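PDB 4RNL: possible galactose mutarotase from Streptomyces platensis subsp. rosaceus, which probably interconverts the alpha and beta anomers of galactose or a related aldose. Local coordinates for residues A61-A65 and Y77-L81; G188-S192 and G293-Y299; G193-H198 and A302-A306. One frame throughout, in Å; residues are numbered along the deposited sequence.

Contact 1: residues A61-A65 and Y77-L81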
loop_
_atom_site.group_PDB
_atom_site.type_symbol
_atom_site.label_atom_id
_atom_site.label_comp_id
_atom_site.label_asym_id
_atom_site.label_seq_id
_atom_site.Cartn_x
_atom_site.Cartn_y
_atom_site.Cartn_z
ATOM N N ALA A 61 8.856 -2.479 -9.001
ATOM C CA ALA A 61 8.586 -2.236 -7.573
ATOM C C ALA A 61 9.869 -2.117 -6.745
ATOM O O ALA A 61 10.824 -2.851 -6.980
ATOM C CB ALA A 61 7.686 -3.336 -7.010
ATOM N N LEU A 62 9.901 -1.192 -5.781
ATOM C CA LEU A 62 11.024 -1.159 -4.847
ATOM C C LEU A 62 10.925 -2.395 -3.968
ATOM O O LEU A 62 9.854 -2.724 -3.455
ATOM C CB LEU A 62 11.008 0.104 -3.974
ATOM C CG LEU A 62 11.102 1.459 -4.682
ATOM C CD1 LEU A 62 11.410 2.562 -3.674
ATOM C CD2 LEU A 62 12.141 1.442 -5.803
ATOM N N GLY A 63 12.033 -3.100 -3.799
ATOM C CA GLY A 63 12.002 -4.313 -3.007
ATOM C C GLY A 63 13.378 -4.928 -2.880
ATOM O O GLY A 63 14.387 -4.300 -3.204
ATOM N N PHE A 64 13.416 -6.176 -2.430
ATOM C CA PHE A 64 14.679 -6.881 -2.252
ATOM C C PHE A 64 14.606 -8.230 -2.936
ATOM O O PHE A 64 13.517 -8.794 -3.100
ATOM C CB PHE A 64 14.958 -7.113 -0.769
ATOM C CG PHE A 64 15.008 -5.853 0.051
ATOM C CD1 PHE A 64 16.038 -4.937 -0.125
ATOM C CD2 PHE A 64 14.044 -5.608 1.025
ATOM C CE1 PHE A 64 16.097 -3.784 0.645
ATOM C CE2 PHE A 64 14.093 -4.456 1.799
ATOM C CZ PHE A 64 15.124 -3.545 1.611
ATOM N N ALA A 65 15.773 -8.745 -3.312
ATOM C CA ALA A 65 15.880 -10.047 -3.956
ATOM C C ALA A 65 15.636 -11.176 -2.963
ATOM O O ALA A 65 15.234 -12.274 -3.354
ATOM C CB ALA A 65 17.253 -10.201 -4.605
ATOM N N TYR A 77 8.620 -0.525 4.643
ATOM C CA TYR A 77 7.368 -1.174 4.267
ATOM C C TYR A 77 7.277 -1.506 2.774
ATOM O O TYR A 77 6.194 -1.446 2.198
ATOM C CB TYR A 77 6.168 -0.314 4.694
ATOM C CG TYR A 77 6.064 -0.169 6.194
ATOM C CD1 TYR A 77 6.781 0.813 6.866
ATOM C CD2 TYR A 77 5.285 -1.040 6.940
ATOM C CE1 TYR A 77 6.702 0.938 8.249
ATOM C CE2 TYR A 77 5.203 -0.928 8.327
ATOM C CZ TYR A 77 5.920 0.058 8.972
ATOM O OH TYR A 77 5.837 0.182 10.347
ATOM N N PHE A 78 8.402 -1.858 2.150
ATOM C CA PHE A 78 8.390 -2.198 0.727
ATOM C C PHE A 78 7.341 -3.265 0.425
ATOM O O PHE A 78 7.318 -4.309 1.074
ATOM C CB PHE A 78 9.764 -2.705 0.278
ATOM C CG PHE A 78 10.798 -1.626 0.127
ATOM C CD1 PHE A 78 10.428 -0.318 -0.177
ATOM C CD2 PHE A 78 12.144 -1.921 0.282
ATOM C CE1 PHE A 78 11.399 0.673 -0.331
ATOM C CE2 PHE A 78 13.117 -0.936 0.135
ATOM C CZ PHE A 78 12.742 0.362 -0.170
ATOM N N GLY A 79 6.464 -2.976 -0.540
ATOM C CA GLY A 79 5.460 -3.910 -1.036
ATOM C C GLY A 79 4.385 -4.398 -0.077
ATOM O O GLY A 79 3.578 -5.270 -0.430
ATOM N N ALA A 80 4.327 -3.817 1.117
ATOM C CA ALA A 80 3.676 -4.498 2.232
ATOM C C ALA A 80 2.167 -4.331 2.342
ATOM O O ALA A 80 1.624 -3.248 2.109
ATOM C CB ALA A 80 4.336 -4.091 3.542
ATOM N N LEU A 81 1.505 -5.425 2.716
ATOM C CA LEU A 81 0.136 -5.380 3.224
ATOM C C LEU A 81 0.231 -4.716 4.599
ATOM O O LEU A 81 0.910 -5.225 5.494
ATOM C CB LEU A 81 -0.389 -6.815 3.359
ATOM C CG LEU A 81 -1.857 -7.162 3.635
ATOM C CD1 LEU A 81 -2.029 -8.676 3.645
ATOM C CD2 LEU A 81 -2.349 -6.600 4.925
HETATM O O HOH W 1 7.220 -1.756 -3.139
#
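Neither A61-A65 nor Y77-L81 forms regular structure where they meet, and the backbones come closest at G63 and F78, whose CA atoms are 5.6 Å apart. Y77-A80 is a type II beta turn, closed by A80 N to Y77 O at 3.2 Å; G79 takes its third position with positive phi (63°). No direct hydrogen bond joins the segments. Instead water 1 donates to L62 O (2.8 Å) and accepts a weak bond from G79 N (3.0 Å). The two segments flank helix 67-72, the one short helix in a mutarotase-type chain built otherwise of beta strands and loops, and the turn leads into edge strand 81-82 of the seven-stranded sheet. F78 is the apolar centre of the contact. L62 CB lies over one face of its ring in a CH-pi contact, 4.1 Å from the centroid and 3.7 Å from F78 CE1. F64 approaches the ring edge, CE2 being 3.5 Å from F78 CD2; the two ring planes are inclined at 58° with centroids 5.3 Å apart. G63 CA, 4.1 Å from F78 CD2, lies between these neighbours along the chain. Y70 of the helix packs edge-to-face with F64, as Y184 of strand 180-185 does with F78.

Contact 2: residues G188-S192 and G293-Y299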
loop_
_atom_site.group_PDB
_atom_site.type_symbol
_atom_site.label_atom_id
_atom_site.label_comp_id
_atom_site.label_asym_id
_atom_site.label_seq_id
_atom_site.Cartn_x
_atom_site.Cartn_y
_atom_site.Cartn_z
ATOM N N GLY A 188 10.029 3.492 -14.603
ATOM C CA GLY A 188 11.202 3.377 -15.460
ATOM C C GLY A 188 12.102 2.232 -15.025
ATOM O O GLY A 188 13.137 1.963 -15.647
ATOM N N GLY A 189 11.702 1.550 -13.957
ATOM C CA GLY A 189 12.496 0.471 -13.375
ATOM C C GLY A 189 13.043 0.862 -12.012
ATOM O O GLY A 189 13.460 2.009 -11.823
ATOM N N ASP A 190 13.065 -0.076 -11.063
ATOM C CA ASP A 190 13.448 0.263 -9.686
ATOM C C ASP A 190 14.897 0.712 -9.578
ATOM O O ASP A 190 15.272 1.384 -8.620
ATOM C CB ASP A 190 13.194 -0.907 -8.722
ATOM C CG ASP A 190 14.141 -2.057 -8.944
ATOM O OD1 ASP A 190 14.099 -2.655 -10.046
ATOM O OD2 ASP A 190 14.935 -2.380 -8.024
ATOM N N GLY A 191 15.715 0.355 -10.559
ATOM C CA GLY A 191 17.113 0.755 -10.534
ATOM C C GLY A 191 17.413 1.980 -11.377
ATOM O O GLY A 191 18.579 2.318 -11.583
ATOM N N SER A 192 16.376 2.662 -11.861
ATOM C CA SER A 192 16.589 3.735 -12.848
ATOM C C SER A 192 16.867 5.107 -12.247
ATOM O O SER A 192 17.000 6.092 -12.977
ATOM C CB SER A 192 15.401 3.836 -13.813
ATOM O OG SER A 192 14.219 4.216 -13.117
ATOM N N GLY A 293 18.517 -2.745 -3.915
ATOM C CA GLY A 293 17.226 -3.298 -4.300
ATOM C C GLY A 293 17.320 -4.472 -5.252
ATOM O O GLY A 293 18.424 -4.925 -5.576
ATOM N N THR A 294 16.172 -4.962 -5.719
ATOM C CA THR A 294 16.167 -6.202 -6.496
ATOM C C THR A 294 16.950 -6.095 -7.785
ATOM O O THR A 294 17.569 -7.059 -8.218
ATOM C CB THR A 294 14.752 -6.712 -6.811
ATOM O OG1 THR A 294 14.244 -6.060 -7.978
ATOM C CG2 THR A 294 13.871 -6.434 -5.672
ATOM N N SER A 295 16.942 -4.919 -8.402
ATOM C CA SER A 295 17.701 -4.755 -9.641
ATOM C C SER A 295 19.183 -4.458 -9.404
ATOM O O SER A 295 19.911 -4.134 -10.344
ATOM C CB SER A 295 17.055 -3.717 -10.562
ATOM O OG SER A 295 15.766 -4.157 -10.959
ATOM N N GLY A 296 19.630 -4.588 -8.156
ATOM C CA GLY A 296 21.052 -4.482 -7.837
ATOM C C GLY A 296 21.602 -3.070 -7.690
ATOM O O GLY A 296 22.822 -2.869 -7.645
ATOM N N VAL A 297 20.703 -2.094 -7.597
ATOM C CA VAL A 297 21.076 -0.691 -7.495
ATOM C C VAL A 297 20.635 -0.180 -6.131
ATOM O O VAL A 297 19.515 -0.448 -5.712
ATOM C CB VAL A 297 20.374 0.140 -8.598
ATOM C CG1 VAL A 297 20.705 1.613 -8.451
ATOM C CG2 VAL A 297 20.769 -0.360 -9.980
ATOM N N PRO A 298 21.522 0.533 -5.423
ATOM C CA PRO A 298 21.118 1.131 -4.143
ATOM C C PRO A 298 20.048 2.201 -4.320
ATOM O O PRO A 298 20.124 3.004 -5.258
ATOM C CB PRO A 298 22.418 1.751 -3.602
ATOM C CG PRO A 298 23.355 1.820 -4.779
ATOM C CD PRO A 298 22.965 0.688 -5.689
ATOM N N TYR A 299 19.060 2.210 -3.427
ATOM C CA TYR A 299 17.926 3.127 -3.535
ATOM C C TYR A 299 18.230 4.470 -2.868
ATOM O O TYR A 299 18.496 4.524 -1.665
ATOM C CB TYR A 299 16.689 2.515 -2.862
ATOM C CG TYR A 299 16.073 1.325 -3.577
ATOM C CD1 TYR A 299 16.106 1.218 -4.963
ATOM C CD2 TYR A 299 15.443 0.318 -2.859
ATOM C CE1 TYR A 299 15.538 0.135 -5.614
ATOM C CE2 TYR A 299 14.870 -0.770 -3.494
ATOM C CZ TYR A 299 14.919 -0.855 -4.870
ATOM O OH TYR A 299 14.347 -1.940 -5.496
HETATM O O HOH W 2 17.740 -1.904 -7.422
#
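This is a polar loop-to-loop contact, built on one buried carboxylate, at the periphery of the beta-sandwich fold of the galactose mutarotase family. G188-S192 belongs to the connection from strand 180-185 to strand 199-202, and G293-Y299 to the one between strands 278-282 and 305-310. Both loops contain type I beta turns, G189-S192 and G293-G296. In the first, S192 N and OG both donate to G189 O, at 3.0 and 2.7 Å; in the second, G296 N reaches G293 O at 2.9 Å. D190, in the first turn, directs its side chain at the second. D190 OD1 accepts a very short bond from S295 OG (2.4 Å), while D190 OD2 accepts from S295 N (3.3 Å) and from Y299 OH (2.6 Å). S295 thus holds the carboxylate through both hydroxyl and amide, and the phenol of Y299 ties it to the chain just beyond the turn. The same phenol is hydrogen-bonded to G63 N, which connects this site to the loop after strand 57-59. G191 has its CA 5.2 Å from that of V297, an approach so close that a CB on G191 would clash with V297 CG2; G191 O is 3.8 Å from that methyl. Water 2 completes the bridge, donating to D190 OD2 at 2.9 Å and accepting from V297 N at 3.0 Å.

Contact 3: residues G193-H198 and A302-A306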
loop_
_atom_site.group_PDB
_atom_site.type_symbol
_atom_site.label_atom_id
_atom_site.label_comp_id
_atom_site.label_asym_id
_atom_site.label_seq_id
_atom_site.Cartn_x
_atom_site.Cartn_y
_atom_site.Cartn_z
ATOM N N GLY A 193 16.950 5.186 -10.926
ATOM C CA GLY A 193 17.221 6.461 -10.280
ATOM C C GLY A 193 15.943 7.071 -9.740
ATOM O O GLY A 193 15.060 6.344 -9.280
ATOM N N SER A 194 15.838 8.399 -9.785
ATOM C CA SER A 194 14.681 9.077 -9.191
ATOM C C SER A 194 13.388 8.859 -9.971
ATOM O O SER A 194 13.395 8.760 -11.202
ATOM C CB SER A 194 14.945 10.577 -9.051
ATOM O OG SER A 194 13.793 11.239 -8.539
ATOM N N ALA A 195 12.276 8.784 -9.245
ATOM C CA ALA A 195 10.960 8.740 -9.878
ATOM C C ALA A 195 10.292 10.119 -9.875
ATOM O O ALA A 195 9.118 10.247 -10.205
ATOM C CB ALA A 195 10.075 7.708 -9.172
ATOM N N ALA A 196 11.040 11.163 -9.517
ATOM C CA ALA A 196 10.415 12.486 -9.347
ATOM C C ALA A 196 10.012 13.110 -10.684
ATOM O O ALA A 196 9.223 14.060 -10.718
ATOM C CB ALA A 196 11.320 13.431 -8.559
ATOM N N GLY A 197 10.560 12.570 -11.777
ATOM C CA GLY A 197 10.191 12.995 -13.116
ATOM C C GLY A 197 8.892 12.384 -13.626
ATOM O O GLY A 197 8.375 12.811 -14.668
ATOM N N HIS A 198 8.355 11.394 -12.912
ATOM C CA HIS A 198 7.063 10.807 -13.301
ATOM C C HIS A 198 5.962 11.859 -13.258
ATOM O O HIS A 198 5.942 12.719 -12.376
ATOM C CB HIS A 198 6.632 9.678 -12.362
ATOM C CG HIS A 198 7.448 8.428 -12.477
ATOM N ND1 HIS A 198 8.710 8.404 -13.031
ATOM C CD2 HIS A 198 7.179 7.159 -12.094
ATOM C CE1 HIS A 198 9.183 7.171 -12.985
ATOM N NE2 HIS A 198 8.276 6.397 -12.414
ATOM N N ALA A 302 13.483 9.200 -3.265
ATOM C CA ALA A 302 12.575 9.225 -4.417
ATOM C C ALA A 302 12.845 8.129 -5.455
ATOM O O ALA A 302 12.472 8.266 -6.621
ATOM C CB ALA A 302 12.553 10.611 -5.069
ATOM N N ALA A 303 13.456 7.030 -5.027
ATOM C CA ALA A 303 13.743 5.918 -5.947
ATOM C C ALA A 303 12.452 5.330 -6.484
ATOM O O ALA A 303 12.423 4.779 -7.583
ATOM C CB ALA A 303 14.568 4.839 -5.249
ATOM N N GLY A 304 11.381 5.457 -5.704
ATOM C CA GLY A 304 10.057 5.007 -6.106
ATOM C C GLY A 304 8.986 5.825 -5.405
ATOM O O GLY A 304 9.293 6.585 -4.485
ATOM N N LEU A 305 7.735 5.681 -5.841
ATOM C CA LEU A 305 6.629 6.457 -5.284
ATOM C C LEU A 305 5.599 5.499 -4.747
ATOM O O LEU A 305 5.208 4.559 -5.442
ATOM C CB LEU A 305 5.968 7.302 -6.374
ATOM C CG LEU A 305 6.934 8.124 -7.218
ATOM C CD1 LEU A 305 6.215 8.741 -8.408
ATOM C CD2 LEU A 305 7.580 9.194 -6.351
ATOM N N ALA A 306 5.154 5.726 -3.516
ATOM C CA ALA A 306 4.075 4.910 -2.970
ATOM C C ALA A 306 2.762 5.673 -3.083
ATOM O O ALA A 306 2.664 6.825 -2.652
ATOM C CB ALA A 306 4.351 4.532 -1.511
#
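One direct hydrogen bond joins the backbones: A195 N donates to A302 O at 2.7 Å, nearly straight at 165°. A302 O also receives a CA-H...O contact from S194 CA at 3.5 Å, so two successive residues address the same carbonyl. Hydrogen bonds within G193-H198 fix its shape. S194 OG accepts from A196 N at 2.9 Å, making an ST turn, and H198 N bonds A195 O at 3.0 Å to close the type I beta turn A195-H198. The loop folds compactly just before strand 199-202 of the nine-stranded sheet; the contact thus joins the loop leading into one large sheet of the mutarotase-type beta sandwich to the residues entering strand 305-310 of the other, seven-stranded one. Its apolar part centres on A195, whose CB lies 3.7 Å from L305 CG and 4.1 Å from G304 CA. L305 CD1 also reaches H198 CB at 4.1 Å, and L261 of strand 256-262 packs against both L305 and H198. The polar end of H198 is engaged elsewhere, NE2 being hydrogen-bonded to L187 N. S194 OG approaches A302 CB to 3.7 Å. The carbonyl of A303 is bonded by the side chain of N186.

How the contacts relate
Contact 1 closes before the other two open. Contacts 2 and 3 interlock along the chain: G188-S192 runs straight into G193-H198, and G293-Y299 shortly precedes A302-A306, so the connection between strands 180-185 and 199-202 meets the one leading into strand 305-310 twice. Their centres are about 11 Å apart, with contact 1 about 12 Å from contact 2 and 14 Å from contact 3. L62 belongs to contact 1 and touches both others, its CD1 lying 3.5 Å from G304 N and its CA 3.5 Å from Y299 OH. T294 CG2 packs on G63 C at 3.2 Å. Loops thus tie the three sheets together here: that after strand 57-59 (five-stranded) packs on connections of the other two.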